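Local coordinates for protein putative glucoamylase (Bacteroides uniformis, PDB 4GL3) that probably hydrolyses glucosidic bonds in the manner of a glucoamylase, within a fold of helical hairpins, at residues R81-V86 with N145-R150; A136-F141 with R150-I155; M130-L135 with K398-H403; R87-K92 with G99-W104; S38-E43 with G55-G60. All blocks are in the same frame, centred on the assembly; numbering follows the deposited sequence. Where two conformers were deposited one is given.

Contact 1: residues R81-V86 with N145-R150; sequences RMLKIV and NPTENR
L83 of helix 75-90 pushes its two methyl groups at the first turn of helix 146-161, and each finds a different partner there. The tight part is at CD1, which lies 3.6 Å from R150 CG and also reaches R150 CB, the two side chains crossing at about a right angle. The fit to T147 is looser: L83 CD2 and T147 CG2 stand 4.0 Å apart, methyl against methyl. T147 carries CG2 anti to its backbone N (OG1 chi1 -62°), which brings the methyl round to the leucine. Beyond these apolar atoms the contact gives way to solvent. R150 is exposed, and its chain, bent at chi2 and chi3, takes the guanidinium away from L83. A bound di(hydroxyethyl)ether molecule also lies about 4 Å from the side chain of L83, as fits a surface position. The turn that L83 meets is fixed from within: N145 OD1 accepts from E148 N at 2.9 Å with a nearly straight N-H...O angle of 165°. E148 OE2 ties the two helices by a salt bridge with R75. Deeper in, V86 turns to I154 and I155. This is the solvent-facing rim between helices 75-90 and 146-161, the latter opened by an Asn N-cap, consistent with the (alpha/alpha) toroid of six-hairpin glycosidases.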
# COMPACT_ATOMS: atom_id res chain seq x y z
N ARG A 81 -14.61 -2.84 15.52
CA ARG A 81 -14.18 -1.81 14.56
C ARG A 81 -14.33 -2.29 13.10
O ARG A 81 -14.83 -1.57 12.25
CB ARG A 81 -12.72 -1.41 14.82
CG ARG A 81 -12.15 -0.28 13.93
CD ARG A 81 -12.88 1.04 14.12
NE ARG A 81 -12.78 1.55 15.48
CZ ARG A 81 -11.83 2.38 15.91
NH1 ARG A 81 -10.90 2.86 15.10
NH2 ARG A 81 -11.84 2.77 17.16
N MSE A 82 -13.84 -3.49 12.81
CA MSE A 82 -13.92 -4.04 11.48
C MSE A 82 -15.38 -4.12 10.98
O MSE A 82 -15.66 -3.78 9.82
CB MSE A 82 -13.29 -5.44 11.45
CG MSE A 82 -13.17 -6.05 10.05
SE MSE A 82 -11.94 -5.11 8.89
CE MSE A 82 -10.50 -4.92 10.17
N LEU A 83 -16.29 -4.57 11.83
CA LEU A 83 -17.71 -4.59 11.49
C LEU A 83 -18.21 -3.18 11.17
O LEU A 83 -18.94 -3.02 10.18
CB LEU A 83 -18.58 -5.30 12.56
CG LEU A 83 -20.09 -5.47 12.26
CD1 LEU A 83 -20.31 -6.17 10.91
CD2 LEU A 83 -20.82 -6.20 13.38
N LYS A 84 -17.83 -2.17 11.96
CA LYS A 84 -18.21 -0.79 11.67
C LYS A 84 -17.73 -0.38 10.24
O LYS A 84 -18.49 0.21 9.47
CB LYS A 84 -17.68 0.19 12.73
CG LYS A 84 -18.03 1.68 12.50
CD LYS A 84 -17.87 2.53 13.77
CE LYS A 84 -16.41 2.83 14.03
NZ LYS A 84 -16.10 3.59 15.30
N ILE A 85 -16.48 -0.71 9.91
CA ILE A 85 -15.89 -0.37 8.66
C ILE A 85 -16.62 -1.00 7.50
O ILE A 85 -16.99 -0.30 6.56
CB ILE A 85 -14.39 -0.74 8.60
CG1 ILE A 85 -13.56 0.18 9.50
CG2 ILE A 85 -13.85 -0.65 7.17
CD1 ILE A 85 -12.14 -0.34 9.83
N VAL A 86 -16.83 -2.31 7.55
CA VAL A 86 -17.43 -3.00 6.41
C VAL A 86 -18.92 -2.71 6.29
O VAL A 86 -19.47 -2.64 5.16
CB VAL A 86 -17.11 -4.53 6.38
CG1 VAL A 86 -15.62 -4.72 6.42
CG2 VAL A 86 -17.78 -5.30 7.51
N ASN A 145 -19.18 -16.47 15.46
CA ASN A 145 -20.00 -15.65 16.37
C ASN A 145 -20.66 -14.55 15.54
O ASN A 145 -20.33 -14.40 14.36
CB ASN A 145 -19.18 -15.09 17.56
CG ASN A 145 -18.13 -14.07 17.13
OD1 ASN A 145 -18.36 -13.19 16.25
ND2 ASN A 145 -16.95 -14.19 17.73
N PRO A 146 -21.62 -13.82 16.13
CA PRO A 146 -22.40 -12.95 15.27
C PRO A 146 -21.58 -11.87 14.57
O PRO A 146 -21.83 -11.60 13.40
CB PRO A 146 -23.42 -12.34 16.24
CG PRO A 146 -23.64 -13.45 17.27
CD PRO A 146 -22.26 -14.04 17.45
N THR A 147 -20.61 -11.26 15.27
CA THR A 147 -19.82 -10.20 14.68
C THR A 147 -18.96 -10.71 13.52
O THR A 147 -18.92 -10.09 12.45
CB THR A 147 -18.94 -9.52 15.74
OG1 THR A 147 -19.79 -8.93 16.72
CG2 THR A 147 -18.06 -8.46 15.14
N GLU A 148 -18.29 -11.84 13.70
CA GLU A 148 -17.33 -12.28 12.70
C GLU A 148 -18.06 -12.99 11.56
O GLU A 148 -17.61 -12.93 10.43
CB GLU A 148 -16.20 -13.14 13.30
CG GLU A 148 -15.45 -12.42 14.40
CD GLU A 148 -14.11 -13.02 14.77
OE1 GLU A 148 -13.61 -13.95 14.06
OE2 GLU A 148 -13.52 -12.53 15.77
N ASN A 149 -19.19 -13.62 11.84
CA ASN A 149 -20.00 -14.18 10.77
C ASN A 149 -20.42 -13.06 9.83
O ASN A 149 -20.37 -13.23 8.61
CB ASN A 149 -21.22 -14.93 11.30
CG ASN A 149 -20.85 -16.22 12.01
OD1 ASN A 149 -19.74 -16.76 11.86
ND2 ASN A 149 -21.79 -16.74 12.81
N ARG A 150 -20.77 -11.91 10.40
CA ARG A 150 -21.30 -10.79 9.63
C ARG A 150 -20.18 -10.08 8.87
O ARG A 150 -20.37 -9.68 7.74
CB ARG A 150 -21.99 -9.83 10.57
CG ARG A 150 -22.71 -8.67 9.89
CD ARG A 150 -24.16 -9.03 9.58
NE ARG A 150 -24.38 -9.41 8.18
CZ ARG A 150 -24.80 -8.59 7.22
NH1 ARG A 150 -25.07 -7.31 7.46
NH2 ARG A 150 -24.95 -9.06 5.97

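Contact 2: residues A136-F141 with R150-I155; sequences AAHQYF and RIRGII
F141 O, just past the end of helix 124-140, accepts from R152 NH1 at 2.8 Å, the donor lying in the carbonyl plane and on a lone pair. The oxygen sits at the guanidinium's edge, nearly in plane, and a bend at chi3 (-48°) brings NH1 there. K143 O takes NH1 as well, while N149 OD1 accepts from NH2. Replacing R152 by alanine would probably leave F141 O, K143 O and N149 OD1 without these donors, the connection between the helices less firmly held. That connection makes 124-140 and 146-161 an antiparallel helical hairpin, the axes of their short segments approaching to 9.1 Å at 146°. Along it H138 lays one ring face near R152 CG, and its CD2 lies 3.4 Å from R152 O; H138 ND1 donates to Q139 OE1 at 2.9 Å, which fixes the ring's rotation. On the buried side I151 CD1 lies over one F141 ring face, and I155 sets CG2 against H138 CB and CD1 4.0 Å from A137 CB.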
# COMPACT_ATOMS: atom_id res chain seq x y z
N ALA A 136 -7.76 -10.27 3.27
CA ALA A 136 -7.00 -10.66 4.46
C ALA A 136 -7.93 -10.73 5.66
O ALA A 136 -7.93 -11.73 6.39
CB ALA A 136 -5.82 -9.70 4.72
N ALA A 137 -8.75 -9.71 5.87
CA ALA A 137 -9.68 -9.72 7.03
C ALA A 137 -10.67 -10.88 6.95
O ALA A 137 -10.94 -11.53 7.96
CB ALA A 137 -10.40 -8.37 7.16
N HIS A 138 -11.20 -11.16 5.76
CA HIS A 138 -12.07 -12.33 5.55
C HIS A 138 -11.41 -13.65 6.02
O HIS A 138 -12.06 -14.49 6.59
CB HIS A 138 -12.47 -12.46 4.05
CG HIS A 138 -13.47 -13.54 3.78
ND1 HIS A 138 -13.10 -14.86 3.57
CD2 HIS A 138 -14.83 -13.51 3.68
CE1 HIS A 138 -14.19 -15.60 3.39
NE2 HIS A 138 -15.25 -14.80 3.46
N GLN A 139 -10.13 -13.78 5.79
CA GLN A 139 -9.39 -14.98 6.16
C GLN A 139 -8.94 -14.97 7.61
O GLN A 139 -8.54 -16.02 8.12
CB GLN A 139 -8.17 -15.16 5.24
CG GLN A 139 -8.58 -15.31 3.78
CD GLN A 139 -9.46 -16.53 3.53
OE1 GLN A 139 -10.68 -16.42 3.38
NE2 GLN A 139 -8.84 -17.72 3.55
N TYR A 140 -9.02 -13.82 8.28
CA TYR A 140 -8.59 -13.74 9.71
C TYR A 140 -9.76 -13.90 10.69
O TYR A 140 -9.64 -14.62 11.68
CB TYR A 140 -7.96 -12.37 9.98
CG TYR A 140 -7.48 -12.19 11.42
CD1 TYR A 140 -6.32 -12.83 11.88
CD2 TYR A 140 -8.18 -11.39 12.31
CE1 TYR A 140 -5.87 -12.66 13.18
CE2 TYR A 140 -7.75 -11.23 13.61
CZ TYR A 140 -6.59 -11.86 14.03
OH TYR A 140 -6.19 -11.71 15.30
N PHE A 141 -10.87 -13.20 10.43
CA PHE A 141 -12.06 -13.23 11.33
C PHE A 141 -12.96 -14.44 11.11
O PHE A 141 -14.08 -14.31 10.62
CB PHE A 141 -12.86 -11.93 11.19
CG PHE A 141 -12.12 -10.73 11.68
CD1 PHE A 141 -11.99 -10.49 13.02
CD2 PHE A 141 -11.50 -9.90 10.80
CE1 PHE A 141 -11.26 -9.41 13.48
CE2 PHE A 141 -10.79 -8.80 11.23
CZ PHE A 141 -10.70 -8.55 12.59
N ARG A 150 -20.77 -11.91 10.40
CA ARG A 150 -21.30 -10.79 9.63
C ARG A 150 -20.18 -10.08 8.87
O ARG A 150 -20.37 -9.68 7.74
CB ARG A 150 -21.99 -9.83 10.57
CG ARG A 150 -22.71 -8.67 9.89
CD ARG A 150 -24.16 -9.03 9.58
NE ARG A 150 -24.38 -9.41 8.18
CZ ARG A 150 -24.80 -8.59 7.22
NH1 ARG A 150 -25.07 -7.31 7.46
NH2 ARG A 150 -24.95 -9.06 5.97
N ILE A 151 -19.01 -9.91 9.50
CA ILE A 151 -17.83 -9.43 8.82
C ILE A 151 -17.55 -10.22 7.54
O ILE A 151 -17.36 -9.65 6.48
CB ILE A 151 -16.56 -9.46 9.71
CG1 ILE A 151 -16.61 -8.38 10.82
CG2 ILE A 151 -15.33 -9.21 8.86
CD1 ILE A 151 -15.62 -8.55 11.97
N ARG A 152 -17.47 -11.53 7.66
CA ARG A 152 -17.17 -12.38 6.49
C ARG A 152 -18.24 -12.29 5.41
O ARG A 152 -17.91 -12.24 4.22
CB ARG A 152 -16.99 -13.87 6.92
CG ARG A 152 -15.71 -14.14 7.72
CD ARG A 152 -15.39 -15.61 7.83
NE ARG A 152 -16.55 -16.43 8.24
CZ ARG A 152 -16.99 -16.56 9.49
NH1 ARG A 152 -16.38 -15.94 10.50
NH2 ARG A 152 -18.04 -17.34 9.74
N GLY A 153 -19.51 -12.31 5.82
CA GLY A 153 -20.66 -12.21 4.89
C GLY A 153 -20.65 -10.92 4.10
O GLY A 153 -20.84 -10.91 2.86
N ILE A 154 -20.41 -9.81 4.81
CA ILE A 154 -20.39 -8.53 4.18
C ILE A 154 -19.22 -8.46 3.23
O ILE A 154 -19.38 -8.02 2.10
CB ILE A 154 -20.34 -7.32 5.17
CG1 ILE A 154 -21.69 -7.18 5.93
CG2 ILE A 154 -19.99 -6.02 4.40
CD1 ILE A 154 -21.69 -6.18 7.09
N ILE A 155 -18.04 -8.90 3.66
CA ILE A 155 -16.84 -8.80 2.80
C ILE A 155 -17.06 -9.67 1.55
O ILE A 155 -16.74 -9.26 0.47
CB ILE A 155 -15.54 -9.22 3.53
CG1 ILE A 155 -15.12 -8.14 4.55
CG2 ILE A 155 -14.43 -9.50 2.53
CD1 ILE A 155 -13.99 -8.50 5.48

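Contact 3: residues M130-L135 with K398-H403; sequences MFEGLL and KLFMSH
Aliphatic carbons of helix 124-140 meet the F400 ring: L135 CB lies 4.2 Å from F400 CD1 and E132 CG 4.2 Å from F400 CE1, the ring and carboxylate planes 62° apart. F400 carries CG anti to the backbone N (chi1 -179°), which swings its ring toward that helix. L202 of helix 197-205 touches both L135 and F400. Helix 395-401 thus packs against helix 124-140 across 262 intervening residues, consistent with the (alpha/alpha) helical-hairpin fold of this family. Imidazole contacts form a second group: L135 CD2 comes to 3.6 Å from H403 NE2, L135 CD1 lies over one face of the ring, and W159 meets that ring edge-to-face. Polar groups are few and are served from elsewhere. E132 O lies obliquely to the F400 ring, 3.5 Å from CD1, and the E132 carboxylate is held by G258 N. H403 is the N-cap of helix 404-412, its ND1 bonded to D405 N. S402 OG donates to L399 O at 2.6 Å, and the same hydroxyl meets Q139 NE2.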
# COMPACT_ATOMS: atom_id res chain seq x y z
N MSE A 130 -8.13 -1.48 -0.96
CA MSE A 130 -9.16 -1.81 0.05
C MSE A 130 -9.45 -3.32 0.03
O MSE A 130 -9.50 -3.95 1.09
CB MSE A 130 -10.44 -0.96 -0.08
CG MSE A 130 -11.57 -1.46 0.82
SE MSE A 130 -11.16 -1.25 2.69
CE MSE A 130 -11.28 0.64 2.77
N PHE A 131 -9.65 -3.91 -1.16
CA PHE A 131 -9.94 -5.35 -1.25
C PHE A 131 -8.75 -6.20 -0.80
O PHE A 131 -8.92 -7.27 -0.26
CB PHE A 131 -10.44 -5.74 -2.65
CG PHE A 131 -11.92 -5.43 -2.86
CD1 PHE A 131 -12.86 -6.08 -2.12
CD2 PHE A 131 -12.32 -4.42 -3.71
CE1 PHE A 131 -14.22 -5.77 -2.22
CE2 PHE A 131 -13.67 -4.12 -3.86
CZ PHE A 131 -14.62 -4.79 -3.10
N GLU A 132 -7.54 -5.72 -1.03
CA GLU A 132 -6.34 -6.41 -0.52
C GLU A 132 -6.46 -6.60 1.01
O GLU A 132 -6.41 -7.71 1.54
CB GLU A 132 -5.07 -5.64 -0.94
CG GLU A 132 -3.74 -6.30 -0.56
CD GLU A 132 -2.55 -5.46 -0.99
OE1 GLU A 132 -2.70 -4.31 -1.49
OE2 GLU A 132 -1.42 -5.94 -0.83
N GLY A 133 -6.77 -5.53 1.71
CA GLY A 133 -7.08 -5.63 3.11
C GLY A 133 -8.32 -6.43 3.49
O GLY A 133 -8.28 -7.22 4.41
N LEU A 134 -9.44 -6.24 2.79
CA LEU A 134 -10.68 -6.93 3.15
C LEU A 134 -10.54 -8.43 2.93
O LEU A 134 -11.08 -9.22 3.71
CB LEU A 134 -11.92 -6.37 2.44
CG LEU A 134 -12.37 -4.91 2.75
CD1 LEU A 134 -13.61 -4.56 1.87
CD2 LEU A 134 -12.65 -4.68 4.23
N LEU A 135 -9.78 -8.85 1.91
CA LEU A 135 -9.68 -10.31 1.71
C LEU A 135 -8.81 -10.97 2.82
O LEU A 135 -9.13 -12.07 3.27
CB LEU A 135 -9.24 -10.68 0.30
CG LEU A 135 -10.22 -10.36 -0.84
CD1 LEU A 135 -9.65 -10.93 -2.13
CD2 LEU A 135 -11.61 -10.92 -0.60
N LYS A 398 0.32 -14.39 4.89
CA LYS A 398 -0.34 -15.70 5.04
C LYS A 398 -1.85 -15.61 4.89
O LYS A 398 -2.46 -16.48 4.28
CB LYS A 398 0.00 -16.37 6.37
CG LYS A 398 1.45 -16.82 6.48
CD LYS A 398 1.73 -17.51 7.83
CE LYS A 398 3.08 -17.14 8.42
NZ LYS A 398 4.23 -17.73 7.68
N LEU A 399 -2.46 -14.57 5.44
CA LEU A 399 -3.92 -14.44 5.37
C LEU A 399 -4.37 -14.27 3.90
O LEU A 399 -5.23 -15.01 3.41
CB LEU A 399 -4.38 -13.26 6.25
CG LEU A 399 -4.21 -13.49 7.74
CD1 LEU A 399 -4.27 -12.17 8.47
CD2 LEU A 399 -5.22 -14.51 8.28
N PHE A 400 -3.80 -13.27 3.22
CA PHE A 400 -4.21 -12.93 1.87
C PHE A 400 -3.95 -14.10 0.91
O PHE A 400 -4.83 -14.45 0.13
CB PHE A 400 -3.50 -11.66 1.40
CG PHE A 400 -3.90 -11.22 0.02
CD1 PHE A 400 -5.03 -10.42 -0.17
CD2 PHE A 400 -3.13 -11.56 -1.10
CE1 PHE A 400 -5.40 -10.01 -1.43
CE2 PHE A 400 -3.50 -11.12 -2.36
CZ PHE A 400 -4.64 -10.37 -2.53
N MSE A 401 -2.76 -14.71 0.98
CA MSE A 401 -2.39 -15.76 0.05
C MSE A 401 -3.23 -17.03 0.29
O MSE A 401 -3.29 -17.91 -0.58
CB MSE A 401 -0.91 -16.09 0.15
CG MSE A 401 0.01 -14.96 -0.24
SE MSE A 401 -0.16 -14.42 -2.10
CE MSE A 401 0.97 -15.72 -2.94
N SER A 402 -3.87 -17.14 1.47
CA SER A 402 -4.75 -18.25 1.75
C SER A 402 -6.11 -18.14 1.07
O SER A 402 -6.87 -19.09 1.10
CB SER A 402 -4.99 -18.45 3.28
OG SER A 402 -5.95 -17.49 3.75
N HIS A 403 -6.48 -16.98 0.54
CA HIS A 403 -7.82 -16.84 -0.02
C HIS A 403 -7.97 -17.65 -1.33
O HIS A 403 -7.20 -17.48 -2.25
CB HIS A 403 -8.13 -15.37 -0.29
CG HIS A 403 -9.59 -15.11 -0.51
ND1 HIS A 403 -10.25 -15.46 -1.68
CD2 HIS A 403 -10.53 -14.55 0.30
CE1 HIS A 403 -11.52 -15.11 -1.58
NE2 HIS A 403 -11.72 -14.56 -0.39

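Contact 4: residues R87-K92 with G99-W104; sequences RFLSDK and GMWAHW
The last turn of helix 75-90 faces the loop 99-104, L89 and W101 being the nearest pair with CA atoms 8.5 Å apart, a separation spanned by the indole and the leucine side chain. W101 CG lies anti to the carbonyl carbon, beside the backbone N (chi1 -52°), which turns the indole to the helix end. W101 NE1 donates to L89 O at 3.1 Å with an N-H...O angle of 158°; the donor is tilted 22° from the carbonyl plane. One residue thus takes two sides of the ring, its carbonyl oxygen at the edge and its CD2 over a face: L89 CD2 stands 4.2 Å from the centroid of the five-membered ring, almost on its normal, a CH-pi contact. L89 CB meets W101 CZ2 at 3.9 Å, the two side chains crossing at about a right angle. A leucine at W101 would probably leave L89 O without its donor and open a gap beside L89 CD2. W101 N is hydrogen-bonded to S127 OG. The buried tryptophan joins the C-terminal turn of helix 75-90 to the loop before strand 104-106, packed on M130 and F131 of helix 124-140 and L158 of helix 146-161.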
# COMPACT_ATOMS: atom_id res chain seq x y z
N ARG A 87 -19.59 -2.45 7.41
CA ARG A 87 -20.96 -1.96 7.32
C ARG A 87 -21.03 -0.59 6.62
O ARG A 87 -21.93 -0.36 5.82
CB ARG A 87 -21.65 -1.87 8.69
CG ARG A 87 -22.27 -3.15 9.19
CD ARG A 87 -22.82 -3.01 10.60
NE ARG A 87 -23.63 -4.17 10.96
CZ ARG A 87 -23.93 -4.57 12.21
NH1 ARG A 87 -23.45 -3.92 13.27
NH2 ARG A 87 -24.69 -5.66 12.41
N PHE A 88 -20.14 0.33 6.96
CA PHE A 88 -20.11 1.63 6.33
C PHE A 88 -19.82 1.55 4.81
O PHE A 88 -20.46 2.24 4.01
CB PHE A 88 -19.06 2.50 6.99
CG PHE A 88 -19.15 3.96 6.63
CD1 PHE A 88 -19.96 4.84 7.36
CD2 PHE A 88 -18.37 4.47 5.61
CE1 PHE A 88 -20.01 6.18 7.03
CE2 PHE A 88 -18.42 5.81 5.29
CZ PHE A 88 -19.23 6.66 6.00
N LEU A 89 -18.85 0.74 4.43
CA LEU A 89 -18.48 0.61 3.05
C LEU A 89 -19.59 -0.05 2.20
O LEU A 89 -19.68 0.21 0.99
CB LEU A 89 -17.18 -0.17 2.87
CG LEU A 89 -15.89 0.42 3.40
CD1 LEU A 89 -14.79 -0.62 3.43
CD2 LEU A 89 -15.52 1.64 2.54
N SER A 90 -20.39 -0.94 2.81
CA SER A 90 -21.40 -1.64 2.08
C SER A 90 -22.76 -0.90 2.11
O SER A 90 -23.67 -1.32 1.44
CB SER A 90 -21.58 -3.10 2.64
OG SER A 90 -21.92 -3.08 4.01
N ASP A 91 -22.91 0.13 2.93
CA ASP A 91 -24.19 0.81 3.09
C ASP A 91 -24.61 1.39 1.73
O ASP A 91 -23.79 1.93 1.03
CB ASP A 91 -24.04 1.94 4.11
CG ASP A 91 -25.37 2.50 4.55
OD1 ASP A 91 -26.17 3.02 3.77
OD2 ASP A 91 -25.60 2.40 5.73
N LYS A 92 -25.87 1.22 1.36
CA LYS A 92 -26.39 1.76 0.09
C LYS A 92 -26.27 3.30 -0.02
O LYS A 92 -26.26 3.85 -1.12
CB LYS A 92 -27.86 1.30 -0.11
CG LYS A 92 -28.87 1.73 0.96
CD LYS A 92 -30.26 1.06 0.82
CE LYS A 92 -31.25 1.53 1.92
NZ LYS A 92 -32.67 1.88 1.52
N GLY A 99 -19.52 -1.38 -8.06
CA GLY A 99 -18.90 -2.05 -6.92
C GLY A 99 -17.65 -1.40 -6.36
O GLY A 99 -17.09 -1.89 -5.36
N MSE A 100 -17.17 -0.32 -6.99
CA MSE A 100 -15.93 0.30 -6.59
C MSE A 100 -16.25 1.58 -5.84
O MSE A 100 -17.33 2.18 -6.04
CB MSE A 100 -15.05 0.62 -7.78
CG MSE A 100 -14.81 -0.54 -8.75
SE MSE A 100 -13.78 -1.95 -7.85
CE MSE A 100 -13.70 -3.15 -9.35
N TRP A 101 -15.31 2.02 -5.01
CA TRP A 101 -15.40 3.33 -4.37
C TRP A 101 -14.50 4.36 -5.04
O TRP A 101 -13.57 3.99 -5.80
CB TRP A 101 -15.04 3.20 -2.86
CG TRP A 101 -15.83 2.13 -2.15
CD1 TRP A 101 -17.08 2.24 -1.65
CD2 TRP A 101 -15.41 0.77 -1.88
NE1 TRP A 101 -17.46 1.05 -1.03
CE2 TRP A 101 -16.45 0.14 -1.19
CE3 TRP A 101 -14.25 0.05 -2.13
CZ2 TRP A 101 -16.37 -1.17 -0.79
CZ3 TRP A 101 -14.18 -1.27 -1.75
CH2 TRP A 101 -15.22 -1.86 -1.05
N ALA A 102 -14.78 5.62 -4.74
CA ALA A 102 -13.92 6.76 -5.03
C ALA A 102 -12.60 6.73 -4.22
O ALA A 102 -12.44 5.94 -3.26
CB ALA A 102 -14.68 8.09 -4.85
N HIS A 103 -11.60 7.50 -4.67
CA HIS A 103 -10.33 7.67 -3.96
C HIS A 103 -10.64 8.27 -2.57
O HIS A 103 -10.18 7.76 -1.56
CB HIS A 103 -9.43 8.53 -4.82
CG HIS A 103 -8.03 8.75 -4.31
ND1 HIS A 103 -7.02 9.22 -5.13
CD2 HIS A 103 -7.49 8.62 -3.07
CE1 HIS A 103 -5.90 9.34 -4.41
NE2 HIS A 103 -6.16 8.99 -3.16
N TRP A 104 -11.40 9.37 -2.55
CA TRP A 104 -11.77 10.05 -1.31
C TRP A 104 -13.29 10.02 -1.11
O TRP A 104 -14.03 10.15 -2.07
CB TRP A 104 -11.35 11.51 -1.36
CG TRP A 104 -9.88 11.77 -1.18
CD1 TRP A 104 -8.93 10.89 -0.82
CD2 TRP A 104 -9.22 13.03 -1.33
NE1 TRP A 104 -7.71 11.51 -0.72
CE2 TRP A 104 -7.86 12.83 -1.03
CE3 TRP A 104 -9.66 14.31 -1.68
CZ2 TRP A 104 -6.91 13.85 -1.08
CZ3 TRP A 104 -8.72 15.35 -1.70
CH2 TRP A 104 -7.36 15.11 -1.41

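Contact 5: residues S38-E43 with G55-G60; sequences SGLAHE and GGSGFG
S57, on helix 54-69, reaches into the loop at L40 and A41. Its CB packs 3.6 Å from L40 CD2 and close to the selenomethionine methyl of M130. From there OG, set beside the backbone N and anti to the carbonyl carbon (chi1 -65°), runs to the loop backbone. It accepts from A41 N at 2.8 Å, with an N-H...O angle of 159°, and also bonds to T53 O one turn back, so the buried hydroxyl has two backbone partners. L40 CB lies 3.4 Å from the same oxygen and A41 CB 3.7 Å from it, so that two carbons of the loop lie against the tip. A41 CB then rests 4.2 Å from G56 O, on a stretch of helix where G56 and G60 present no side chain. A water lies between G39 O and S57 O, within hydrogen-bonding distance of each, and S38 OG accepts from L40 N in an ST turn that shapes the bend leading in. The loop is also paired by backbone bonds between A41 and T53 of strand 51-53. It thus runs beside the N-terminal part of helix 54-69, with F88 of helix 75-90 against S38 and L40 and M130 of helix 124-140 against S57 CB and L40 CD2.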
# COMPACT_ATOMS: atom_id res chain seq x y z
N SER A 38 -17.16 5.91 10.93
CA SER A 38 -16.92 4.88 9.93
C SER A 38 -15.76 3.94 10.20
O SER A 38 -15.74 2.86 9.62
CB SER A 38 -16.66 5.55 8.57
OG SER A 38 -15.54 6.43 8.61
N GLY A 39 -14.77 4.37 11.01
CA GLY A 39 -13.50 3.65 11.17
C GLY A 39 -12.48 3.86 10.06
O GLY A 39 -11.36 3.31 10.10
N LEU A 40 -12.84 4.65 9.06
CA LEU A 40 -11.95 4.91 7.95
C LEU A 40 -10.83 5.89 8.33
O LEU A 40 -10.94 6.67 9.30
CB LEU A 40 -12.72 5.44 6.71
CG LEU A 40 -13.81 4.56 6.09
CD1 LEU A 40 -14.55 5.29 4.95
CD2 LEU A 40 -13.19 3.22 5.62
N ALA A 41 -9.74 5.80 7.58
CA ALA A 41 -8.54 6.59 7.81
C ALA A 41 -8.61 7.93 7.11
O ALA A 41 -9.10 8.04 5.97
CB ALA A 41 -7.31 5.80 7.32
N HIS A 42 -8.17 8.97 7.80
CA HIS A 42 -7.93 10.26 7.17
C HIS A 42 -6.79 10.13 6.14
O HIS A 42 -5.83 9.37 6.33
CB HIS A 42 -7.49 11.31 8.20
CG HIS A 42 -8.59 11.86 9.02
ND1 HIS A 42 -8.99 11.30 10.22
CD2 HIS A 42 -9.35 12.97 8.86
CE1 HIS A 42 -9.97 12.02 10.73
NE2 HIS A 42 -10.20 13.04 9.92
N GLU A 43 -6.86 10.92 5.08
CA GLU A 43 -5.80 10.96 4.10
C GLU A 43 -4.52 11.48 4.74
O GLU A 43 -3.42 11.03 4.42
CB GLU A 43 -6.19 11.85 2.88
CG GLU A 43 -5.04 12.35 1.98
CD GLU A 43 -4.38 11.36 0.95
OE1 GLU A 43 -4.97 10.29 0.47
OE2 GLU A 43 -3.20 11.72 0.58
N GLY A 55 -7.86 3.68 -0.29
CA GLY A 55 -6.66 2.84 -0.32
C GLY A 55 -5.94 2.79 1.03
O GLY A 55 -5.60 1.71 1.55
N GLY A 56 -5.76 3.96 1.60
CA GLY A 56 -5.20 4.10 2.96
C GLY A 56 -6.06 3.42 4.01
O GLY A 56 -5.52 2.87 4.96
N SER A 57 -7.38 3.45 3.86
CA SER A 57 -8.25 2.74 4.83
C SER A 57 -8.07 1.23 4.68
O SER A 57 -8.13 0.48 5.67
CB SER A 57 -9.71 3.14 4.69
OG SER A 57 -9.87 4.52 5.04
N GLY A 58 -7.82 0.78 3.45
CA GLY A 58 -7.49 -0.61 3.23
C GLY A 58 -6.21 -0.98 4.00
O GLY A 58 -6.12 -2.06 4.58
N PHE A 59 -5.22 -0.10 4.01
CA PHE A 59 -4.01 -0.38 4.82
C PHE A 59 -4.37 -0.43 6.30
O PHE A 59 -3.84 -1.25 7.06
CB PHE A 59 -2.92 0.68 4.58
CG PHE A 59 -2.47 0.79 3.15
CD1 PHE A 59 -2.69 -0.22 2.21
CD2 PHE A 59 -1.77 1.93 2.73
CE1 PHE A 59 -2.24 -0.09 0.91
CE2 PHE A 59 -1.31 2.05 1.44
CZ PHE A 59 -1.55 1.04 0.53
N GLY A 60 -5.28 0.44 6.69
CA GLY A 60 -5.80 0.53 8.05
C GLY A 60 -6.45 -0.79 8.49
O GLY A 60 -6.24 -1.23 9.61
O HOH W 1 -9.48 1.96 7.93

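The five contacts lie in the N-terminal half of the chain, except that contact 3 brings in residues 398-403. Contact 5 closes first along the chain, and contact 4 is nested inside the loop closed by contact 1. Contacts 1 and 2 cross, share R150 and helix 146-161, and have centres about 7 Å apart; contact 2 is nested in contact 3, with which it shares helix 124-140. Helix 75-90 serves contacts 1 and 4. M130 touches W101 and L89 of contact 4 and S57 of contact 5, whose centres lie about 16 to 18 Å from that of contact 3. Most contacts touch, so helices 54-69, 75-90, 124-140 and 146-161 pack together and residues 398-403 join them.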